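Local coordinates for ruler protein (PDB 5CUK) that probably senses needle length in type III secretion as the molecular ruler PscP, of which this chain is the C-terminal SS domain, at residues 15-20 and 40-45; 20-25 and 85-90; 46-51 and 61-66; 78-83 and 93-98. All coordinates share one frame; numbering follows the deposited sequence. Where two conformers were deposited one is given.

Interaction 1 of 4, residues 15-20 and 40-45; sequences ARLLDA and VRLPQL
Arg16 of helix 11-29 lies across the side chains of Val40 and Leu42 at the end of strand 35-42. Its CB is 4.0 Å from Leu42 CD2. CG, anti to the backbone N (chi1 175°), touches two methyls of the strand, 3.8 Å from Leu42 CD2 and equally near Val40 CG1, and it also lies close to the carbonyl oxygen of Arg41. A bend at chi2 (81°) turns CD; beyond it NE lies 3.5 Å from Val40 CG1, with CZ and NH2 a little farther from the same methyl. At the tip, Arg16 NH1 forms a salt bridge with Asp19 OD2 (2.9 Å) one helical turn on, with Asp19 CG at the guanidinium edge, in its plane. The charge is thus paired within the helix while the arginine chain, NE included, packs on the strand. Deeper in, Ala20 CB meets Val40 CG2 at 3.6 Å, and Leu42 CD2 also reaches the backbone N of Leu17. Past the strand, Asp13 OD1 accepts hydrogen bonds from the backbone N atoms of Gln44 and Leu45, tying the turn to the same helix. Helix and strand run nearly antiparallel (161°) with no hydrogen bond between the segments, an alpha/beta layer packing in which a helix covers an outermost strand of the sheet.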
loop_
_atom_site.group_PDB
_atom_site.type_symbol
_atom_site.label_atom_id
_atom_site.label_comp_id
_atom_site.label_asym_id
_atom_site.label_seq_id
_atom_site.Cartn_x
_atom_site.Cartn_y
_atom_site.Cartn_z
ATOM N N ALA A 15 -4.484 -5.454 -8.169
ATOM C CA ALA A 15 -5.322 -4.399 -8.726
ATOM C C ALA A 15 -6.030 -3.570 -7.635
ATOM O O ALA A 15 -5.950 -2.343 -7.645
ATOM C CB ALA A 15 -6.340 -4.999 -9.697
ATOM N N ARG A 16 -6.694 -4.217 -6.687
ATOM C CA ARG A 16 -7.512 -3.491 -5.726
ATOM C C ARG A 16 -6.596 -2.710 -4.792
ATOM O O ARG A 16 -6.854 -1.555 -4.467
ATOM C CB ARG A 16 -8.430 -4.439 -4.953
ATOM C CG ARG A 16 -9.245 -3.763 -3.831
ATOM C CD ARG A 16 -10.520 -3.023 -4.305
ATOM N NE ARG A 16 -10.961 -2.022 -3.313
ATOM C CZ ARG A 16 -10.745 -0.707 -3.418
ATOM N NH1 ARG A 16 -10.125 -0.218 -4.481
ATOM N NH2 ARG A 16 -11.148 0.134 -2.468
ATOM N N LEU A 17 -5.491 -3.338 -4.426
ATOM C CA LEU A 17 -4.498 -2.724 -3.590
ATOM C C LEU A 17 -3.931 -1.444 -4.215
ATOM O O LEU A 17 -3.850 -0.395 -3.549
ATOM C CB LEU A 17 -3.386 -3.722 -3.306
ATOM C CG LEU A 17 -2.424 -3.368 -2.197
ATOM C CD1 LEU A 17 -3.139 -2.672 -1.056
ATOM C CD2 LEU A 17 -1.780 -4.614 -1.717
ATOM N N LEU A 18 -3.555 -1.522 -5.493
ATOM C CA LEU A 18 -2.974 -0.387 -6.193
ATOM C C LEU A 18 -3.976 0.747 -6.255
ATOM O O LEU A 18 -3.647 1.879 -5.944
ATOM C CB LEU A 18 -2.512 -0.779 -7.604
ATOM C CG LEU A 18 -1.273 -1.691 -7.717
ATOM C CD1 LEU A 18 -0.836 -1.845 -9.164
ATOM C CD2 LEU A 18 -0.079 -1.124 -6.919
ATOM N N ASP A 19 -5.198 0.443 -6.670
ATOM C CA ASP A 19 -6.270 1.416 -6.648
ATOM C C ASP A 19 -6.456 2.062 -5.242
ATOM O O ASP A 19 -6.544 3.285 -5.116
ATOM C CB ASP A 19 -7.553 0.751 -7.124
ATOM C CG ASP A 19 -8.689 1.733 -7.309
ATOM O OD1 ASP A 19 -8.493 2.814 -7.912
ATOM O OD2 ASP A 19 -9.800 1.412 -6.855
ATOM N N ALA A 20 -6.479 1.250 -4.187
ATOM C CA ALA A 20 -6.628 1.785 -2.823
ATOM C C ALA A 20 -5.486 2.750 -2.428
ATOM O O ALA A 20 -5.741 3.856 -1.969
ATOM C CB ALA A 20 -6.717 0.638 -1.823
ATOM N N VAL A 40 -9.390 -1.823 3.400
ATOM C CA VAL A 40 -9.777 -2.390 2.122
ATOM C C VAL A 40 -9.985 -3.906 2.222
ATOM O O VAL A 40 -9.206 -4.575 2.878
ATOM C CB VAL A 40 -8.705 -2.113 1.073
ATOM C CG1 VAL A 40 -9.253 -2.374 -0.295
ATOM C CG2 VAL A 40 -8.204 -0.667 1.210
ATOM N N ARG A 41 -11.024 -4.442 1.582
ATOM C CA ARG A 41 -11.119 -5.896 1.429
ATOM C C ARG A 41 -10.430 -6.296 0.131
ATOM O O ARG A 41 -10.736 -5.787 -0.956
ATOM C CB ARG A 41 -12.575 -6.398 1.443
ATOM C CG ARG A 41 -13.512 -5.628 0.516
ATOM C CD ARG A 41 -14.687 -6.485 -0.009
ATOM N NE ARG A 41 -15.623 -5.674 -0.795
ATOM C CZ ARG A 41 -16.198 -6.069 -1.931
ATOM N NH1 ARG A 41 -15.946 -7.278 -2.422
ATOM N NH2 ARG A 41 -17.026 -5.254 -2.578
ATOM N N LEU A 42 -9.444 -7.165 0.255
ATOM C CA LEU A 42 -8.856 -7.763 -0.928
ATOM C C LEU A 42 -9.592 -9.092 -1.135
ATOM O O LEU A 42 -9.906 -9.775 -0.160
ATOM C CB LEU A 42 -7.340 -7.916 -0.765
ATOM C CG LEU A 42 -6.646 -6.589 -0.402
ATOM C CD1 LEU A 42 -5.181 -6.816 -0.136
ATOM C CD2 LEU A 42 -6.830 -5.536 -1.491
ATOM N N PRO A 43 -9.929 -9.428 -2.394
ATOM C CA PRO A 43 -10.808 -10.569 -2.657
ATOM C C PRO A 43 -10.345 -11.820 -1.942
ATOM O O PRO A 43 -11.154 -12.463 -1.266
ATOM C CB PRO A 43 -10.710 -10.748 -4.166
ATOM C CG PRO A 43 -10.354 -9.437 -4.682
ATOM C CD PRO A 43 -9.482 -8.795 -3.642
ATOM N N GLN A 44 -9.067 -12.163 -2.051
ATOM C CA GLN A 44 -8.655 -13.373 -1.364
ATOM C C GLN A 44 -7.815 -13.047 -0.140
ATOM O O GLN A 44 -7.868 -13.788 0.828
ATOM C CB GLN A 44 -7.922 -14.337 -2.315
ATOM C CG GLN A 44 -8.845 -15.015 -3.361
ATOM C CD GLN A 44 -9.959 -15.862 -2.748
ATOM O OE1 GLN A 44 -9.796 -16.454 -1.678
ATOM N NE2 GLN A 44 -11.097 -15.921 -3.430
ATOM N N LEU A 45 -7.101 -11.928 -0.136
ATOM C CA LEU A 45 -6.255 -11.639 1.019
ATOM C C LEU A 45 -6.981 -11.105 2.261
ATOM O O LEU A 45 -6.378 -10.998 3.333
ATOM C CB LEU A 45 -5.152 -10.657 0.631
ATOM C CG LEU A 45 -3.823 -11.311 0.243
ATOM C CD1 LEU A 45 -3.893 -11.948 -1.140
ATOM C CD2 LEU A 45 -2.726 -10.271 0.310
#

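Interaction 2 of 4, residues 20-25 and 85-90; sequences AVQGRI and QRLHPE
Leu87, in the last turn of helix 77-87, sets its CD2 methyl against both Gln22 and Ile25 of helix 11-29. The methyl lies 3.6 Å from Gln22 CB and almost as near CG, CD and NE2, because the glutamine chain, with CG anti to the backbone N (chi1 -176°) and extended beyond it, crosses the leucine obliquely and brings all four atoms up to the methyl. Ile25 CD1 also touches Leu87 CD2, at 4.0 Å. The second methyl, Leu87 CD1, is a looser neighbour of Val21 CG1 at 4.3 Å. Ile25 also meets the next residue: its CG2 is 3.9 Å from His88 ND1, and its CD1 lies near His88 CB.

His88 is the first residue to leave the helical conformation, and its backbone N is hydrogen-bonded to Gln85 O. Its NE2 is hydrogen-bonded to Gln91 NE2, while Glu90 OE1 sits 3.4 Å above one face of the ring, offset toward the rim. Behind the first shell, Val21 rests on Val50 and Ile61 of the sheet, and Leu59 touches both Ile25 and His88.

The two segments share no hydrogen bond or salt bridge. They are joined by van der Waals contact, with His88 NE2 bonded to Gln91 in its own loop, so the contact is one of shape, largely methyl against aliphatic chain, without directional bonds.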
loop_
_atom_site.group_PDB
_atom_site.type_symbol
_atom_site.label_atom_id
_atom_site.label_comp_id
_atom_site.label_asym_id
_atom_site.label_seq_id
_atom_site.Cartn_x
_atom_site.Cartn_y
_atom_site.Cartn_z
ATOM N N ALA A 20 -6.479 1.250 -4.187
ATOM C CA ALA A 20 -6.628 1.785 -2.823
ATOM C C ALA A 20 -5.486 2.750 -2.428
ATOM O O ALA A 20 -5.741 3.856 -1.969
ATOM C CB ALA A 20 -6.717 0.638 -1.823
ATOM N N VAL A 21 -4.245 2.306 -2.615
ATOM C CA VAL A 21 -3.076 3.108 -2.318
ATOM C C VAL A 21 -3.181 4.421 -3.061
ATOM O O VAL A 21 -2.851 5.483 -2.532
ATOM C CB VAL A 21 -1.767 2.377 -2.695
ATOM C CG1 VAL A 21 -0.612 3.289 -2.571
ATOM C CG2 VAL A 21 -1.551 1.170 -1.785
ATOM N N GLN A 22 -3.690 4.390 -4.285
ATOM C CA GLN A 22 -3.670 5.642 -4.971
ATOM C C GLN A 22 -4.724 6.596 -4.417
ATOM O O GLN A 22 -4.437 7.780 -4.298
ATOM C CB GLN A 22 -3.827 5.483 -6.454
ATOM C CG GLN A 22 -3.690 6.879 -7.083
ATOM C CD GLN A 22 -3.624 6.845 -8.582
ATOM O OE1 GLN A 22 -4.368 6.096 -9.251
ATOM N NE2 GLN A 22 -2.736 7.696 -9.140
ATOM N N GLY A 23 -5.914 6.110 -4.055
ATOM C CA GLY A 23 -6.853 6.938 -3.305
ATOM C C GLY A 23 -6.201 7.607 -2.080
ATOM O O GLY A 23 -6.399 8.789 -1.850
ATOM N N ARG A 24 -5.432 6.856 -1.294
ATOM C CA ARG A 24 -4.882 7.392 -0.049
ATOM C C ARG A 24 -3.825 8.448 -0.333
ATOM O O ARG A 24 -3.629 9.396 0.446
ATOM C CB ARG A 24 -4.288 6.292 0.812
ATOM C CG ARG A 24 -5.253 5.127 1.150
ATOM C CD ARG A 24 -6.440 5.630 1.953
ATOM N NE ARG A 24 -7.628 5.791 1.118
ATOM C CZ ARG A 24 -8.635 6.636 1.380
ATOM N NH1 ARG A 24 -8.635 7.412 2.479
ATOM N NH2 ARG A 24 -9.668 6.680 0.538
ATOM N N ILE A 25 -3.142 8.282 -1.455
ATOM C CA ILE A 25 -2.116 9.213 -1.825
ATOM C C ILE A 25 -2.797 10.539 -2.072
ATOM O O ILE A 25 -2.362 11.563 -1.574
ATOM C CB ILE A 25 -1.320 8.751 -3.046
ATOM C CG1 ILE A 25 -0.404 7.589 -2.673
ATOM C CG2 ILE A 25 -0.430 9.836 -3.531
ATOM C CD1 ILE A 25 0.322 6.950 -3.876
ATOM N N GLN A 85 5.878 2.336 -6.818
ATOM C CA GLN A 85 6.811 3.402 -7.209
ATOM C C GLN A 85 6.394 4.027 -8.526
ATOM O O GLN A 85 6.452 5.253 -8.682
ATOM C CB GLN A 85 8.246 2.889 -7.323
ATOM C CG GLN A 85 9.270 4.014 -7.599
ATOM C CD GLN A 85 9.257 5.079 -6.516
ATOM O OE1 GLN A 85 9.896 4.931 -5.485
ATOM N NE2 GLN A 85 8.503 6.133 -6.737
ATOM N N ARG A 86 5.921 3.194 -9.454
ATOM C CA ARG A 86 5.565 3.687 -10.792
ATOM C C ARG A 86 4.272 4.471 -10.743
ATOM O O ARG A 86 4.014 5.335 -11.577
ATOM C CB ARG A 86 5.439 2.535 -11.784
ATOM C CG ARG A 86 6.669 1.623 -11.858
ATOM C CD ARG A 86 6.551 0.661 -13.039
ATOM N NE ARG A 86 7.473 -0.470 -12.976
ATOM C CZ ARG A 86 7.175 -1.674 -13.476
ATOM N NH1 ARG A 86 5.988 -1.893 -14.053
ATOM N NH2 ARG A 86 8.063 -2.655 -13.420
ATOM N N LEU A 87 3.486 4.162 -9.726
ATOM C CA LEU A 87 2.247 4.850 -9.390
ATOM C C LEU A 87 2.481 6.299 -8.889
ATOM O O LEU A 87 1.632 7.194 -9.057
ATOM C CB LEU A 87 1.539 3.986 -8.333
ATOM C CG LEU A 87 0.069 3.969 -7.942
ATOM C CD1 LEU A 87 -0.088 2.988 -6.819
ATOM C CD2 LEU A 87 -0.369 5.351 -7.483
ATOM N N HIS A 88 3.641 6.518 -8.269
ATOM C CA HIS A 88 3.974 7.816 -7.654
ATOM C C HIS A 88 5.423 8.210 -7.952
ATOM O O HIS A 88 6.290 8.108 -7.095
ATOM C CB HIS A 88 3.750 7.735 -6.144
ATOM C CG HIS A 88 3.975 9.023 -5.419
ATOM N ND1 HIS A 88 3.035 10.024 -5.378
ATOM C CD2 HIS A 88 5.014 9.446 -4.658
ATOM C CE1 HIS A 88 3.492 11.023 -4.641
ATOM N NE2 HIS A 88 4.695 10.700 -4.201
ATOM N N PRO A 89 5.705 8.609 -9.192
ATOM C CA PRO A 89 7.102 8.844 -9.585
ATOM C C PRO A 89 7.709 10.093 -8.945
ATOM O O PRO A 89 8.912 10.280 -9.017
ATOM C CB PRO A 89 7.015 9.014 -11.105
ATOM C CG PRO A 89 5.725 8.353 -11.481
ATOM C CD PRO A 89 4.801 8.672 -10.349
ATOM N N GLU A 90 6.895 10.905 -8.289
ATOM C CA GLU A 90 7.365 12.199 -7.763
ATOM C C GLU A 90 8.388 12.083 -6.637
ATOM O O GLU A 90 9.202 12.979 -6.453
ATOM C CB GLU A 90 6.184 13.023 -7.261
ATOM C CG GLU A 90 5.178 13.401 -8.337
ATOM C CD GLU A 90 4.115 12.342 -8.547
ATOM O OE1 GLU A 90 4.379 11.155 -8.258
ATOM O OE2 GLU A 90 3.012 12.710 -9.006
#

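Interaction 3 of 4, residues 46-51 and 61-66; sequences GAVEVQ and IEISAS
Glu49 and Ser64 face each other as an antiparallel hydrogen-bonded pair, exchanging two backbone bonds: Glu49 N to Ser64 O at 2.8 Å and Ser64 N to Glu49 O at 2.9 Å. Two residues along, Gln51 and Glu62 repeat the pattern. Glu62 N to Gln51 O (2.9 Å) is the straightest of the four, with an N-H...O angle of 173°. Between them, Val50 and Ile63 form a non-hydrogen-bonded pair. The CA-H groups of Val48, Ile61 and Ile63 add contacts to the same carbonyl oxygens, that of Ile63 CA to Glu49 O being 3.4 Å. At the open end of the ladder, water 1 takes over: it donates to Ala47 O and accepts from Ser66 N, bridging the strands where Ser66 stands at the N-cap of helix 67-75.

The two faces differ. On one, the CB atoms of Glu49 and Ser64 meet at 3.9 Å. Glu49 bends at chi2 (73°), which turns CD away from strand 59-65, and the polar ends of Glu49 and Gln51 reach Arg37 of strand 35-42, by a salt bridge and a hydrogen bond respectively. On the other, Val48 puts CG2 3.5 Å from Ala65 CB and CG1 against Ile63 CG2 (3.8 Å). The Val50 and Ile63 side chains run abreast, with Val50 CG2 4.2 Å from Ile63 CD1, and Leu17 and Val21 of helix 11-29 cover Val50.

The backbone bonds set the register of this hairpin, whereas the side chains make it two-faced: an aliphatic surface under the helices, and a polar one whose carboxylate and amide are tied to the next strand.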
loop_
_atom_site.group_PDB
_atom_site.type_symbol
_atom_site.label_atom_id
_atom_site.label_comp_id
_atom_site.label_asym_id
_atom_site.label_seq_id
_atom_site.Cartn_x
_atom_site.Cartn_y
_atom_site.Cartn_z
ATOM N N GLY A 46 -8.263 -10.784 2.133
ATOM C CA GLY A 46 -9.041 -10.367 3.292
ATOM C C GLY A 46 -8.985 -8.880 3.593
ATOM O O GLY A 46 -8.689 -8.062 2.715
ATOM N N ALA A 47 -9.283 -8.515 4.835
ATOM C CA ALA A 47 -9.231 -7.110 5.231
ATOM C C ALA A 47 -7.810 -6.656 5.527
ATOM O O ALA A 47 -7.078 -7.256 6.311
ATOM C CB ALA A 47 -10.115 -6.847 6.426
ATOM N N VAL A 48 -7.464 -5.551 4.895
ATOM C CA VAL A 48 -6.141 -4.997 4.885
ATOM C C VAL A 48 -6.266 -3.469 5.231
ATOM O O VAL A 48 -7.222 -2.810 4.818
ATOM C CB VAL A 48 -5.540 -5.273 3.499
ATOM C CG1 VAL A 48 -4.964 -4.067 2.862
ATOM C CG2 VAL A 48 -4.567 -6.397 3.549
ATOM N N GLU A 49 -5.346 -2.926 6.023
ATOM C CA GLU A 49 -5.306 -1.490 6.263
ATOM C C GLU A 49 -4.214 -0.856 5.431
ATOM O O GLU A 49 -3.079 -1.327 5.453
ATOM C CB GLU A 49 -5.068 -1.190 7.747
ATOM C CG GLU A 49 -5.281 0.275 8.108
ATOM C CD GLU A 49 -6.774 0.678 8.113
ATOM O OE1 GLU A 49 -7.660 -0.221 8.129
ATOM O OE2 GLU A 49 -7.041 1.896 8.090
ATOM N N VAL A 50 -4.542 0.209 4.697
ATOM C CA VAL A 50 -3.538 0.962 3.963
ATOM C C VAL A 50 -3.264 2.287 4.663
ATOM O O VAL A 50 -4.167 3.023 4.926
ATOM C CB VAL A 50 -3.983 1.244 2.532
ATOM C CG1 VAL A 50 -2.918 2.034 1.798
ATOM C CG2 VAL A 50 -4.252 -0.052 1.815
ATOM N N GLN A 51 -2.013 2.578 4.979
ATOM C CA GLN A 51 -1.645 3.876 5.545
ATOM C C GLN A 51 -0.564 4.498 4.683
ATOM O O GLN A 51 0.375 3.804 4.283
ATOM C CB GLN A 51 -1.156 3.731 7.003
ATOM C CG GLN A 51 -0.617 5.035 7.635
ATOM C CD GLN A 51 -1.739 5.900 8.199
ATOM O OE1 GLN A 51 -2.492 5.465 9.067
ATOM N NE2 GLN A 51 -1.873 7.111 7.683
ATOM N N ILE A 61 4.439 4.049 2.614
ATOM C CA ILE A 61 3.218 3.232 2.467
ATOM C C ILE A 61 3.377 2.005 3.339
ATOM O O ILE A 61 4.359 1.267 3.220
ATOM C CB ILE A 61 2.966 2.812 1.003
ATOM C CG1 ILE A 61 2.822 4.053 0.133
ATOM C CG2 ILE A 61 1.712 1.884 0.866
ATOM C CD1 ILE A 61 2.988 3.805 -1.315
ATOM N N GLU A 62 2.428 1.816 4.240
ATOM C CA GLU A 62 2.398 0.650 5.107
ATOM C C GLU A 62 1.086 -0.128 4.946
ATOM O O GLU A 62 -0.002 0.447 4.970
ATOM C CB GLU A 62 2.594 1.074 6.550
ATOM C CG GLU A 62 2.619 -0.062 7.541
ATOM C CD GLU A 62 2.552 0.475 8.947
ATOM O OE1 GLU A 62 3.619 0.610 9.586
ATOM O OE2 GLU A 62 1.428 0.793 9.410
ATOM N N ILE A 63 1.218 -1.435 4.715
ATOM C CA ILE A 63 0.081 -2.322 4.596
ATOM C C ILE A 63 0.032 -3.221 5.825
ATOM O O ILE A 63 1.029 -3.839 6.193
ATOM C CB ILE A 63 0.141 -3.225 3.343
ATOM C CG1 ILE A 63 0.619 -2.450 2.109
ATOM C CG2 ILE A 63 -1.189 -3.879 3.131
ATOM C CD1 ILE A 63 -0.234 -1.229 1.776
ATOM N N SER A 64 -1.135 -3.275 6.445
ATOM C CA SER A 64 -1.350 -4.069 7.631
ATOM C C SER A 64 -2.350 -5.140 7.253
ATOM O O SER A 64 -3.370 -4.855 6.601
ATOM C CB SER A 64 -1.860 -3.211 8.788
ATOM O OG SER A 64 -0.965 -2.143 9.021
ATOM N N ALA A 65 -2.041 -6.378 7.643
ATOM C CA ALA A 65 -2.838 -7.525 7.230
ATOM C C ALA A 65 -2.738 -8.698 8.206
ATOM O O ALA A 65 -1.890 -8.716 9.087
ATOM C CB ALA A 65 -2.401 -7.979 5.845
ATOM N N SER A 66 -3.581 -9.702 7.990
ATOM C CA SER A 66 -3.509 -10.948 8.741
ATOM C C SER A 66 -2.142 -11.601 8.503
ATOM O O SER A 66 -1.406 -11.219 7.561
ATOM C CB SER A 66 -4.654 -11.874 8.338
ATOM O OG SER A 66 -4.383 -12.465 7.086
HETATM O O HOH W 1 -5.581 -9.645 6.303
#

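Interaction 4 of 4, residues 78-83 and 93-98; sequences GELLER and VQLTFN
Helix 77-87 leads through a short loop into strand 93-99 and packs back on it, an alpha-beta unit in which the leucines of the helix meet the alternate residues of the strand that face it. Leu81 reaches Val93: its CG is anti to the backbone N (chi1 177°), and CD1 comes 3.8 Å from Val93 CG1, the two side chains passing one another as they head opposite ways. The same CD1 is 4.2 Å from Leu95 CB. Leu95 in turn sends CD2 up to the helix backbone, 3.7 Å from Leu81 N, and this methyl also lies 4.1 Å from Leu80 CB. The tip of Leu80 turns to Phe97, where CD2 approaches CE1 at 4.2 Å, at the ring edge and near its plane.

The side-chain contacts are all apolar and no hydrogen bond crosses between the segments; polar links come from residues beside them, with Gln85 OE1 accepting from Val93 N and Arg77 NH1 hydrogen-bonded to Leu95 O. Leu14 and Leu17 of helix 11-29 flank Leu80, while Leu70 and Leu73 of helix 67-75 pack on Phe97. The strand lies at one margin of the sheet, parallel to its neighbour 59-65, and the helical connection between these two strands makes a beta-alpha-beta crossover.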
loop_
_atom_site.group_PDB
_atom_site.type_symbol
_atom_site.label_atom_id
_atom_site.label_comp_id
_atom_site.label_asym_id
_atom_site.label_seq_id
_atom_site.Cartn_x
_atom_site.Cartn_y
_atom_site.Cartn_z
ATOM N N GLY A 78 8.935 -7.272 -3.700
ATOM C CA GLY A 78 9.580 -6.698 -4.873
ATOM C C GLY A 78 8.635 -6.200 -5.966
ATOM O O GLY A 78 8.791 -5.078 -6.490
ATOM N N GLU A 79 7.658 -7.027 -6.334
ATOM C CA GLU A 79 6.647 -6.612 -7.321
ATOM C C GLU A 79 5.799 -5.453 -6.789
ATOM O O GLU A 79 5.369 -4.563 -7.529
ATOM C CB GLU A 79 5.721 -7.786 -7.703
ATOM C CG GLU A 79 4.481 -7.367 -8.531
ATOM C CD GLU A 79 3.343 -8.423 -8.577
ATOM O OE1 GLU A 79 2.607 -8.442 -9.585
ATOM O OE2 GLU A 79 3.165 -9.224 -7.623
ATOM N N LEU A 80 5.514 -5.492 -5.502
ATOM C CA LEU A 80 4.604 -4.509 -4.964
ATOM C C LEU A 80 5.288 -3.112 -4.925
ATOM O O LEU A 80 4.749 -2.153 -5.476
ATOM C CB LEU A 80 4.109 -4.947 -3.586
ATOM C CG LEU A 80 2.928 -4.073 -3.181
ATOM C CD1 LEU A 80 1.874 -4.095 -4.283
ATOM C CD2 LEU A 80 2.358 -4.525 -1.844
ATOM N N LEU A 81 6.472 -3.022 -4.311
ATOM C CA LEU A 81 7.288 -1.808 -4.325
ATOM C C LEU A 81 7.334 -1.171 -5.706
ATOM O O LEU A 81 7.123 0.033 -5.899
ATOM C CB LEU A 81 8.708 -2.139 -3.870
ATOM C CG LEU A 81 9.698 -0.963 -3.904
ATOM C CD1 LEU A 81 9.149 0.206 -3.145
ATOM C CD2 LEU A 81 11.064 -1.334 -3.333
ATOM N N GLU A 82 7.581 -2.018 -6.686
ATOM C CA GLU A 82 7.905 -1.575 -8.016
ATOM C C GLU A 82 6.713 -0.973 -8.724
ATOM O O GLU A 82 6.856 -0.000 -9.453
ATOM C CB GLU A 82 8.464 -2.746 -8.799
ATOM C CG GLU A 82 8.363 -2.618 -10.293
ATOM C CD GLU A 82 8.949 -3.840 -10.979
ATOM O OE1 GLU A 82 9.028 -4.911 -10.323
ATOM O OE2 GLU A 82 9.329 -3.716 -12.166
ATOM N N ARG A 83 5.539 -1.543 -8.495
ATOM C CA ARG A 83 4.307 -0.996 -9.043
ATOM C C ARG A 83 3.827 0.228 -8.280
ATOM O O ARG A 83 3.177 1.097 -8.831
ATOM C CB ARG A 83 3.199 -2.050 -9.011
ATOM C CG ARG A 83 3.580 -3.353 -9.715
ATOM C CD ARG A 83 3.717 -3.071 -11.209
ATOM N NE ARG A 83 2.491 -2.488 -11.769
ATOM C CZ ARG A 83 1.596 -3.203 -12.451
ATOM N NH1 ARG A 83 1.832 -4.497 -12.651
ATOM N NH2 ARG A 83 0.493 -2.630 -12.949
ATOM N N VAL A 93 9.457 5.814 -2.975
ATOM C CA VAL A 93 8.444 5.153 -2.167
ATOM C C VAL A 93 9.136 4.265 -1.130
ATOM O O VAL A 93 10.117 3.615 -1.434
ATOM C CB VAL A 93 7.468 4.309 -3.045
ATOM C CG1 VAL A 93 6.916 3.116 -2.260
ATOM C CG2 VAL A 93 6.340 5.198 -3.598
ATOM N N GLN A 94 8.638 4.252 0.095
ATOM C CA GLN A 94 9.141 3.341 1.097
ATOM C C GLN A 94 7.981 2.477 1.557
ATOM O O GLN A 94 6.990 2.981 2.094
ATOM C CB GLN A 94 9.778 4.093 2.251
ATOM C CG GLN A 94 10.806 5.133 1.760
ATOM C CD GLN A 94 11.670 5.731 2.880
ATOM O OE1 GLN A 94 11.592 5.307 4.042
ATOM N NE2 GLN A 94 12.515 6.701 2.522
ATOM N N LEU A 95 8.112 1.176 1.302
ATOM C CA LEU A 95 7.069 0.182 1.537
ATOM C C LEU A 95 7.354 -0.634 2.774
ATOM O O LEU A 95 8.430 -1.180 2.916
ATOM C CB LEU A 95 6.945 -0.760 0.336
ATOM C CG LEU A 95 5.960 -1.909 0.528
ATOM C CD1 LEU A 95 4.552 -1.367 0.659
ATOM C CD2 LEU A 95 6.052 -2.934 -0.610
ATOM N N THR A 96 6.391 -0.698 3.679
ATOM C CA THR A 96 6.530 -1.515 4.868
ATOM C C THR A 96 5.245 -2.328 5.157
ATOM O O THR A 96 4.152 -1.977 4.678
ATOM C CB THR A 96 6.859 -0.652 6.086
ATOM O OG1 THR A 96 5.829 0.320 6.241
ATOM C CG2 THR A 96 8.187 0.080 5.896
ATOM N N PHE A 97 5.391 -3.397 5.947
ATOM C CA PHE A 97 4.276 -4.266 6.335
ATOM C C PHE A 97 4.097 -4.354 7.851
ATOM O O PHE A 97 5.055 -4.293 8.613
ATOM C CB PHE A 97 4.471 -5.656 5.742
ATOM C CG PHE A 97 4.597 -5.645 4.269
ATOM C CD1 PHE A 97 3.504 -5.347 3.477
ATOM C CD2 PHE A 97 5.815 -5.887 3.660
ATOM C CE1 PHE A 97 3.617 -5.292 2.096
ATOM C CE2 PHE A 97 5.932 -5.838 2.282
ATOM C CZ PHE A 97 4.829 -5.540 1.502
ATOM N N ASN A 98 2.850 -4.483 8.276
ATOM C CA ASN A 98 2.475 -4.428 9.684
ATOM C C ASN A 98 1.458 -5.535 9.946
ATOM O O ASN A 98 0.789 -5.985 9.010
ATOM C CB ASN A 98 1.875 -3.054 10.006
ATOM C CG ASN A 98 1.907 -2.700 11.491
ATOM O OD1 ASN A 98 2.897 -2.949 12.184
ATOM N ND2 ASN A 98 0.814 -2.094 11.978
#

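Interactions 1, 3 and 4 are buried contacts that meet at the four-stranded sheet, whereas interaction 2 lies nearer the surface. Interaction 3 supplies the central hairpin, and its backbone bonding contrasts with the side-chain packing of the other three. Interactions 1 and 4 lay helices 11-29 and 77-87 over the two outermost strands; Leu17 and Leu80 touch between them. Interaction 2 joins these same two helices to each other and shares Ala20 with interaction 1. Val50 brings interactions 1, 2 and 3 together, packing on Leu17, Val40 and Val21. Charge pairs appear beside interaction 1, within the helix, and on the polar face of interaction 3, while interaction 4 is aliphatic and aromatic.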